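Local coordinates for pullulanase (Bacillus acidopullulyticus, PDB 2WAN), which hydrolyses the alpha-1,6-glucosidic linkages of pullulan and related branched starch-type polysaccharides, at residues 117-122 with 286-291; 511-516 with 562-567. One frame throughout, in Å; residues are numbered along the deposited sequence.

Overall arrangement
The two contacts follow one another along the chain: contact 1 is closed before contact 2 begins. Their centres lie 26 Å apart, with about 9 Å between nearest atoms, so they do not touch. Contact 1 joins strands 114-121 and 288-292 of a mixed beta-sheet whose first and last strands also pair. Contact 2 lies in the alpha-amylase catalytic domain, between the corner after short strand 511-513 and the start of helix 564-568, in the connections that follow barrel strands 485-488 and 547-552. Gln571 relates them, because its side chain bonds to Tyr118 OH while its backbone N bonds to Asp566 OD1. One loop thus lies between the beta-sheet of contact 1 and the catalytic part.

Contact 1: 117-122 with 286-291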
loop_
_atom_site.group_PDB
_atom_site.type_symbol
_atom_site.label_atom_id
_atom_site.label_comp_id
_atom_site.label_asym_id
_atom_site.label_seq_id
_atom_site.Cartn_x
_atom_site.Cartn_y
_atom_site.Cartn_z
ATOM N N ALA A 117 8.994 18.666 21.343
ATOM C CA ALA A 117 7.647 19.062 21.753
ATOM C C ALA A 117 6.719 19.282 20.563
ATOM O O ALA A 117 7.092 19.946 19.584
ATOM C CB ALA A 117 7.681 20.317 22.630
ATOM N N TYR A 118 5.514 18.725 20.669
ATOM C CA TYR A 118 4.504 18.816 19.618
ATOM C C TYR A 118 3.228 19.433 20.152
ATOM O O TYR A 118 2.782 19.100 21.248
ATOM C CB TYR A 118 4.160 17.418 19.073
ATOM C CG TYR A 118 5.183 16.776 18.170
ATOM C CD1 TYR A 118 5.814 17.506 17.145
ATOM C CD2 TYR A 118 5.486 15.417 18.296
ATOM C CE1 TYR A 118 6.729 16.914 16.299
ATOM C CE2 TYR A 118 6.391 14.807 17.449
ATOM C CZ TYR A 118 7.015 15.561 16.441
ATOM O OH TYR A 118 7.925 14.979 15.590
ATOM N N LEU A 119 2.625 20.312 19.361
ATOM C CA LEU A 119 1.298 20.809 19.643
ATOM C C LEU A 119 0.326 19.862 18.939
ATOM O O LEU A 119 0.148 19.929 17.709
ATOM C CB LEU A 119 1.158 22.264 19.154
ATOM C CG LEU A 119 -0.113 23.046 19.501
ATOM C CD1 LEU A 119 -0.282 23.215 21.038
ATOM C CD2 LEU A 119 -0.110 24.411 18.800
ATOM N N ASP A 120 -0.274 18.957 19.713
ATOM C CA ASP A 120 -1.098 17.876 19.147
ATOM C C ASP A 120 -2.592 18.105 19.243
ATOM O O ASP A 120 -3.375 17.305 18.739
ATOM C CB ASP A 120 -0.727 16.510 19.752
ATOM C CG ASP A 120 0.518 15.907 19.121
ATOM O OD1 ASP A 120 0.828 16.206 17.935
ATOM O OD2 ASP A 120 1.199 15.116 19.806
ATOM N N ASP A 121 -2.994 19.187 19.912
ATOM C CA ASP A 121 -4.387 19.632 19.922
ATOM C C ASP A 121 -4.339 21.143 20.160
ATOM O O ASP A 121 -3.267 21.695 20.382
ATOM C CB ASP A 121 -5.199 18.915 21.016
ATOM C CG ASP A 121 -6.691 18.847 20.711
ATOM O OD1 ASP A 121 -7.341 17.886 21.177
ATOM O OD2 ASP A 121 -7.232 19.732 20.005
ATOM N N GLU A 122 -5.481 21.807 20.095
ATOM C CA GLU A 122 -5.511 23.258 20.277
ATOM C C GLU A 122 -4.848 23.707 21.590
ATOM O O GLU A 122 -4.126 24.700 21.609
ATOM C CB GLU A 122 -6.930 23.814 20.138
ATOM C CG GLU A 122 -7.923 23.337 21.171
ATOM C CD GLU A 122 -9.041 24.338 21.400
ATOM O OE1 GLU A 122 -8.809 25.555 21.220
ATOM O OE2 GLU A 122 -10.155 23.906 21.760
ATOM N N HIS A 286 3.175 31.018 15.158
ATOM C CA HIS A 286 4.085 31.735 16.049
ATOM C C HIS A 286 5.249 30.876 16.536
ATOM O O HIS A 286 5.265 29.650 16.347
ATOM C CB HIS A 286 3.304 32.311 17.241
ATOM C CG HIS A 286 2.510 33.542 16.917
ATOM N ND1 HIS A 286 2.336 34.010 15.630
ATOM C CD2 HIS A 286 1.821 34.390 17.719
ATOM C CE1 HIS A 286 1.586 35.098 15.655
ATOM N NE2 HIS A 286 1.259 35.349 16.910
ATOM N N ASN A 287 6.232 31.530 17.152
ATOM C CA ASN A 287 7.368 30.843 17.746
ATOM C C ASN A 287 7.029 30.441 19.177
ATOM O O ASN A 287 7.066 31.268 20.094
ATOM C CB ASN A 287 8.604 31.742 17.719
ATOM C CG ASN A 287 9.871 31.019 18.148
ATOM O OD1 ASN A 287 9.896 29.795 18.303
ATOM N ND2 ASN A 287 10.937 31.784 18.334
ATOM N N LEU A 288 6.682 29.170 19.363
ATOM C CA LEU A 288 6.219 28.693 20.666
ATOM C C LEU A 288 7.301 27.842 21.313
ATOM O O LEU A 288 7.954 27.037 20.642
ATOM C CB LEU A 288 4.902 27.910 20.528
ATOM C CG LEU A 288 3.796 28.463 19.608
ATOM C CD1 LEU A 288 2.712 27.428 19.366
ATOM C CD2 LEU A 288 3.186 29.770 20.142
ATOM N N ASP A 289 7.501 28.039 22.617
ATOM C CA ASP A 289 8.541 27.334 23.368
ATOM C C ASP A 289 7.986 26.731 24.648
ATOM O O ASP A 289 7.067 27.281 25.254
ATOM C CB ASP A 289 9.696 28.277 23.718
ATOM C CG ASP A 289 10.855 28.172 22.750
ATOM O OD1 ASP A 289 12.012 28.322 23.197
ATOM O OD2 ASP A 289 10.621 27.941 21.545
ATOM N N VAL A 290 8.550 25.596 25.045
ATOM C CA VAL A 290 8.181 24.953 26.302
ATOM C C VAL A 290 9.440 24.689 27.119
ATOM O O VAL A 290 10.500 24.399 26.568
ATOM C CB VAL A 290 7.353 23.644 26.079
ATOM C CG1 VAL A 290 8.163 22.608 25.324
ATOM C CG2 VAL A 290 6.837 23.080 27.413
ATOM N N ALA A 291 9.319 24.835 28.436
ATOM C CA ALA A 291 10.408 24.541 29.355
ATOM C C ALA A 291 9.841 23.972 30.648
ATOM O O ALA A 291 8.638 24.077 30.911
ATOM C CB ALA A 291 11.225 25.808 29.642
#
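No flat group takes part where Ala117 meets Val290 and Leu119 meets Leu288: there are no faces or edges to consider here, and methyl groups make both meetings. The closer is that of Ala117 CB with Val290 CG1, 3.6 Å apart. Val290 brings CG1 forward by setting it between its own backbone N and carbonyl carbon (chi1 62°), which leaves CG2 anti to the N. The second pair is looser, with Leu119 CD2 4.2 Å from Leu288 CD1. These two leucines approach at a slant, each offering a single branch. Leu119 swings CG away from its backbone N (chi1 -173°), whereas Leu288 keeps CG beside its own.

The spacing of the backbones matches this. Ala117 and Val290 have their CA atoms 7.5 Å apart, and the gap widens to 9.3 Å between the CA atoms of Leu119 and Leu288, where two longer side chains fill it. All four residues are buried. The order is reversed, Ala117 lying by Val290 and Leu119 by Leu288, but the two strands are steeply inclined to each other and do not pair.

Just after the first strand ends, Glu122 N donates to Asp121 OD2 over 2.7 Å, on the anti side of the carboxylate.

Strand 295-302 runs between the two partners in the sheet: it pairs antiparallel with 288-292 and takes backbone hydrogen bonds with Ala117 and Leu119 through Leu301. Its Ile300 touches both Leu119 and Val290, so the cluster spans three strands of a mixed sheet whose first and last strands also pair. Next to them, Val125 of strand 124-129 packs on Leu119 and Val144 of strand 142-146 packs on Val290.

Contact 2: 511-516 with 562-567; sequences PRNYNV and VSDFDK
Tyr514 meets Phe565 through ring atom CE2, approached obliquely. Its CB already heads for the helix segment, and chi1 -73° sets CG anti to the carbonyl carbon and brings CE2 to the Phe565 ring. There CE2 lies 3.9 Å from Phe565 CE2 and 4.1 Å from Phe565 CZ; the two side chains cross at about a right angle. At the tip, OH is hydrogen-bonded to the carbonyl O of Val553.

A water forms a second link. It lies 2.8 Å from Arg512 O and 2.7 Å from Asp564 OD2, well placed to donate to either, although more acceptors surround it than it has protons to give. The other carboxylate oxygen, Asp564 OD1, takes the backbone N of Val392. Ser563 is the N-cap of the helix, its OG accepting a weak bond of 3.3 Å from Asp566 N.

Strand 511-513, which follows barrel strand 485-488, pairs antiparallel with 492-494; the chain then bends in a type I turn, Asn513 to Val516. Helix 564-568 belongs to the excursion after barrel strand 547-552, where glycoside hydrolases of the alpha-amylase family usually carry domain B. Strand 388-391 packs on Asp564, and helix 597-614 lies against Asn515.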
loop_
_atom_site.group_PDB
_atom_site.type_symbol
_atom_site.label_atom_id
_atom_site.label_comp_id
_atom_site.label_asym_id
_atom_site.label_seq_id
_atom_site.Cartn_x
_atom_site.Cartn_y
_atom_site.Cartn_z
ATOM N N PRO A 511 9.620 8.439 -5.050
ATOM C CA PRO A 511 8.863 9.529 -5.688
ATOM C C PRO A 511 9.212 10.928 -5.168
ATOM O O PRO A 511 9.547 11.113 -3.984
ATOM C CB PRO A 511 7.410 9.187 -5.357
ATOM C CG PRO A 511 7.497 8.366 -4.112
ATOM C CD PRO A 511 8.742 7.564 -4.244
ATOM N N ARG A 512 9.128 11.899 -6.063
ATOM C CA ARG A 512 9.392 13.297 -5.723
ATOM C C ARG A 512 8.254 14.212 -6.163
ATOM O O ARG A 512 7.838 15.094 -5.395
ATOM C CB ARG A 512 10.699 13.772 -6.372
ATOM C CG ARG A 512 11.133 15.230 -6.010
ATOM C CD ARG A 512 12.462 15.568 -6.703
ATOM N NE ARG A 512 12.261 15.641 -8.151
ATOM C CZ ARG A 512 13.160 15.328 -9.072
ATOM N NH1 ARG A 512 14.381 14.928 -8.731
ATOM N NH2 ARG A 512 12.835 15.430 -10.350
ATOM N N ASN A 513 7.791 14.043 -7.403
ATOM C CA ASN A 513 6.687 14.886 -7.936
ATOM C C ASN A 513 5.532 13.981 -8.377
ATOM O O ASN A 513 5.513 13.454 -9.493
ATOM C CB ASN A 513 7.154 15.814 -9.081
ATOM C CG ASN A 513 8.420 16.591 -8.718
ATOM O OD1 ASN A 513 8.376 17.677 -8.099
ATOM N ND2 ASN A 513 9.549 16.029 -9.073
ATOM N N TYR A 514 4.581 13.786 -7.473
ATOM C CA TYR A 514 3.557 12.750 -7.661
ATOM C C TYR A 514 2.646 12.938 -8.867
ATOM O O TYR A 514 2.063 11.963 -9.355
ATOM C CB TYR A 514 2.701 12.599 -6.405
ATOM C CG TYR A 514 3.399 11.907 -5.248
ATOM C CD1 TYR A 514 3.512 10.510 -5.208
ATOM C CD2 TYR A 514 3.922 12.647 -4.191
ATOM C CE1 TYR A 514 4.135 9.870 -4.149
ATOM C CE2 TYR A 514 4.560 12.010 -3.122
ATOM C CZ TYR A 514 4.654 10.614 -3.119
ATOM O OH TYR A 514 5.271 9.960 -2.077
ATOM N N ASN A 515 2.504 14.177 -9.339
ATOM C CA ASN A 515 1.528 14.477 -10.392
ATOM C C ASN A 515 2.155 14.812 -11.738
ATOM O O ASN A 515 1.517 15.420 -12.609
ATOM C CB ASN A 515 0.611 15.593 -9.897
ATOM C CG ASN A 515 -0.094 15.180 -8.643
ATOM O OD1 ASN A 515 -0.824 14.182 -8.654
ATOM N ND2 ASN A 515 0.164 15.880 -7.543
ATOM N N VAL A 516 3.404 14.378 -11.897
ATOM C CA VAL A 516 4.212 14.626 -13.102
ATOM C C VAL A 516 4.738 13.278 -13.624
ATOM O O VAL A 516 5.212 12.473 -12.834
ATOM C CB VAL A 516 5.443 15.540 -12.791
ATOM C CG1 VAL A 516 6.320 15.763 -14.031
ATOM C CG2 VAL A 516 4.997 16.901 -12.159
ATOM N N VAL A 562 14.417 17.852 2.918
ATOM C CA VAL A 562 14.663 18.495 1.621
ATOM C C VAL A 562 13.478 18.320 0.654
ATOM O O VAL A 562 13.487 18.852 -0.471
ATOM C CB VAL A 562 15.956 17.977 0.942
ATOM C CG1 VAL A 562 17.211 18.441 1.726
ATOM C CG2 VAL A 562 15.922 16.448 0.759
ATOM N N SER A 563 12.471 17.582 1.104
ATOM C CA SER A 563 11.265 17.342 0.304
ATOM C C SER A 563 10.391 18.590 0.293
ATOM O O SER A 563 10.389 19.356 1.248
ATOM C CB SER A 563 10.485 16.143 0.858
ATOM O OG SER A 563 9.914 16.384 2.134
ATOM N N ASP A 564 9.664 18.809 -0.797
ATOM C CA ASP A 564 8.718 19.928 -0.862
ATOM C C ASP A 564 7.720 19.907 0.299
ATOM O O ASP A 564 7.420 20.954 0.875
ATOM C CB ASP A 564 8.007 19.946 -2.216
ATOM C CG ASP A 564 8.976 20.171 -3.363
ATOM O OD1 ASP A 564 9.803 21.107 -3.253
ATOM O OD2 ASP A 564 8.960 19.386 -4.342
ATOM N N PHE A 565 7.253 18.715 0.677
ATOM C CA PHE A 565 6.351 18.578 1.831
ATOM C C PHE A 565 6.922 19.233 3.100
ATOM O O PHE A 565 6.227 20.015 3.754
ATOM C CB PHE A 565 6.044 17.099 2.123
ATOM C CG PHE A 565 5.120 16.434 1.105
ATOM C CD1 PHE A 565 4.079 17.134 0.513
ATOM C CD2 PHE A 565 5.271 15.081 0.802
ATOM C CE1 PHE A 565 3.227 16.522 -0.409
ATOM C CE2 PHE A 565 4.425 14.456 -0.107
ATOM C CZ PHE A 565 3.401 15.180 -0.711
ATOM N N ASP A 566 8.173 18.910 3.437
ATOM C CA ASP A 566 8.788 19.376 4.687
ATOM C C ASP A 566 9.161 20.842 4.621
ATOM O O ASP A 566 9.226 21.507 5.659
ATOM C CB ASP A 566 10.020 18.542 5.080
ATOM C CG ASP A 566 9.677 17.401 6.041
ATOM O OD1 ASP A 566 8.530 17.364 6.543
ATOM O OD2 ASP A 566 10.550 16.532 6.267
ATOM N N LYS A 567 9.387 21.349 3.407
ATOM C CA LYS A 567 9.657 22.786 3.241
ATOM C C LYS A 567 8.385 23.651 3.342
ATOM O O LYS A 567 8.465 24.853 3.592
ATOM C CB LYS A 567 10.448 23.057 1.945
ATOM C CG LYS A 567 11.871 22.471 1.970
ATOM C CD LYS A 567 12.705 22.821 0.725
ATOM C CE LYS A 567 12.265 22.109 -0.558
ATOM N NZ LYS A 567 13.174 22.502 -1.691
HETATM O O HOH W 1 6.909 17.704 -4.974
#